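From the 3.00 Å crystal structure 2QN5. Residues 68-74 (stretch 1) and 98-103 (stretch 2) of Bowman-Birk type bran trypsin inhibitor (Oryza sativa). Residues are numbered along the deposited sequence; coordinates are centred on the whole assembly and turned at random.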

# COMPACT_ATOMS: atom_id res chain seq x y z
N THR A 68 6.53 -15.19 21.82
CA THR A 68 5.95 -15.54 23.10
C THR A 68 4.43 -15.41 22.99
O THR A 68 3.92 -14.31 22.80
CB THR A 68 6.45 -14.59 24.20
OG1 THR A 68 6.57 -13.27 23.67
CG2 THR A 68 7.81 -15.05 24.73
N PRO A 69 3.69 -16.52 23.15
CA PRO A 69 2.22 -16.48 23.05
C PRO A 69 1.48 -15.41 23.84
O PRO A 69 2.04 -14.75 24.72
CB PRO A 69 1.79 -17.90 23.44
CG PRO A 69 2.90 -18.37 24.31
CD PRO A 69 4.14 -17.84 23.62
N ARG A 70 0.21 -15.24 23.50
CA ARG A 70 -0.63 -14.24 24.12
C ARG A 70 -1.93 -14.83 24.63
O ARG A 70 -2.53 -15.67 23.98
CB ARG A 70 -0.93 -13.17 23.09
CG ARG A 70 0.32 -12.48 22.61
CD ARG A 70 0.20 -11.99 21.19
NE ARG A 70 1.41 -11.28 20.80
CZ ARG A 70 1.83 -10.15 21.36
NH1 ARG A 70 2.94 -9.57 20.94
NH2 ARG A 70 1.12 -9.60 22.34
N PRO A 71 -2.38 -14.36 25.79
CA PRO A 71 -3.62 -14.83 26.40
C PRO A 71 -4.66 -15.18 25.35
O PRO A 71 -5.27 -16.26 25.39
CB PRO A 71 -4.04 -13.65 27.26
CG PRO A 71 -2.71 -13.10 27.72
CD PRO A 71 -1.91 -13.12 26.44
N TRP A 72 -4.85 -14.26 24.41
CA TRP A 72 -5.81 -14.40 23.32
C TRP A 72 -5.51 -15.71 22.61
O TRP A 72 -6.22 -16.15 21.70
CB TRP A 72 -5.66 -13.20 22.35
CG TRP A 72 -5.40 -11.92 23.10
CD1 TRP A 72 -6.20 -11.37 24.06
CD2 TRP A 72 -4.21 -11.12 23.08
NE1 TRP A 72 -5.58 -10.29 24.65
CE2 TRP A 72 -4.35 -10.12 24.07
CE3 TRP A 72 -3.03 -11.16 22.33
CZ2 TRP A 72 -3.36 -9.17 24.34
CZ3 TRP A 72 -2.04 -10.21 22.60
CH2 TRP A 72 -2.21 -9.23 23.59
N GLY A 73 -4.44 -16.35 23.07
CA GLY A 73 -4.00 -17.61 22.53
C GLY A 73 -3.29 -17.43 21.21
O GLY A 73 -2.11 -17.78 21.06
N ASP A 74 -3.99 -16.85 20.24
CA ASP A 74 -3.40 -16.68 18.93
C ASP A 74 -4.15 -15.65 18.11
O ASP A 74 -3.66 -14.53 17.93
CB ASP A 74 -3.40 -18.03 18.22
CG ASP A 74 -2.54 -18.03 17.01
OD1 ASP A 74 -1.32 -17.85 17.16
OD2 ASP A 74 -3.10 -18.20 15.90
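Stretch 2 (98-103) CADACK

Two loops without regular secondary structure can still pack closely when each folds into a tight turn and offers small, compact side chains to the other. The contact between residues 68-74 and 98-103 of this Bowman-Birk type bran trypsin inhibitor is a worked example. Stretch 2 contains a type I turn from Ala99 to Cys102, and it lies against the type I turn that runs from Arg70 to Gly73. The two chains run in opposite senses: Pro71 pairs with Cys102, their CA atoms 3.9 Å apart, while two residues further along stretch 1 Gly73 pairs with Ala99, three residues back along stretch 2, at 4.8 Å between CA atoms.

Pro71 and Ala101 make the two largest contributions, together a little under half of the buried surface. Pro71, in the second position of its turn, is buried, and although its CA-to-CB bond points sideways, its ring and backbone are both engaged. Ala101, at phi/psi of -98/-14 in the third position of the other turn, directs its CB toward stretch 1. Ala101 CB lies 3.6 Å from Pro71 N and 4.3 Å from Pro71 CD, and it approaches Arg70 C at 3.8 Å, so a single carbon covers the peptide junction that leads into the proline. Because the proline nitrogen carries no hydrogen, the methyl can rest against it without covering a backbone donor. Beside this contact the main chains themselves come close, with Pro71 CA 3.7 Å from Cys102 N.

Ala99, the first residue of the turn, offers a second methyl. The CA-to-CB bond of Ala99 also points toward stretch 1, and Ala99 CB lies 3.4 Å from Gly73 CA and 4.0 Å from Pro71 O. Gly73 makes room for this approach: an ideal CB on Gly73 would fall 2.8 Å from Ala99 CB, a clash, and its positive phi of 77° by itself favours glycine. Pro69 also points its CB toward stretch 2, and Pro69 CG lies 3.9 Å from Asp100 OD1. The CA-to-CB bond of Asp100 points sideways, yet the end of its side chain comes nearer.

No hydrogen bond joins the two stretches, and the 251 Å² buried between them, both sides summed, rests on van der Waals packing. Backbone hydrogen bonds stay within each stretch: those that span the turns run from Gly73 N to Arg70 O and from Cys102 N to Ala99 O, and a weak one runs from Asp74 N to Trp72 O. Both turn-spanning distances are very short in this 3.00 Å model and should be read with caution. The general lesson is that two turns can pack closely through a proline, alanine methyls and a glycine, with main-chain atoms in contact and no hydrogen bond between them.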

# COMPACT_ATOMS: atom_id res chain seq x y z
N CYS A 98 -10.00 -21.49 26.54
CA CYS A 98 -8.97 -20.47 26.41
C CYS A 98 -7.59 -21.06 26.08
O CYS A 98 -7.49 -22.21 25.66
CB CYS A 98 -8.90 -19.65 27.70
SG CYS A 98 -10.50 -18.91 28.17
N ALA A 99 -6.53 -20.29 26.28
CA ALA A 99 -5.20 -20.78 25.96
C ALA A 99 -4.15 -20.64 27.05
O ALA A 99 -4.21 -19.73 27.88
CB ALA A 99 -4.71 -20.11 24.69
N ASP A 100 -3.18 -21.55 27.01
CA ASP A 100 -2.06 -21.62 27.95
C ASP A 100 -1.57 -20.31 28.59
O ASP A 100 -1.04 -20.32 29.71
CB ASP A 100 -0.88 -22.31 27.24
CG ASP A 100 -0.51 -21.62 25.92
OD1 ASP A 100 0.03 -20.49 25.96
OD2 ASP A 100 -0.77 -22.20 24.84
N ALA A 101 -1.73 -19.19 27.89
CA ALA A 101 -1.28 -17.92 28.45
C ALA A 101 -2.43 -17.16 29.09
O ALA A 101 -2.22 -16.20 29.83
CB ALA A 101 -0.62 -17.09 27.36
N CYS A 102 -3.66 -17.60 28.80
CA CYS A 102 -4.88 -17.00 29.36
C CYS A 102 -4.72 -17.06 30.87
O CYS A 102 -3.65 -17.43 31.36
CB CYS A 102 -6.11 -17.81 28.90
SG CYS A 102 -7.65 -17.56 29.84
N LYS A 103 -5.75 -16.70 31.63
CA LYS A 103 -5.61 -16.74 33.08
C LYS A 103 -6.88 -16.43 33.87
O LYS A 103 -6.84 -16.30 35.09
CB LYS A 103 -4.50 -15.77 33.50
CG LYS A 103 -3.86 -16.07 34.83
CD LYS A 103 -2.51 -15.39 34.91
CE LYS A 103 -1.61 -15.85 33.76
NZ LYS A 103 -0.32 -15.12 33.72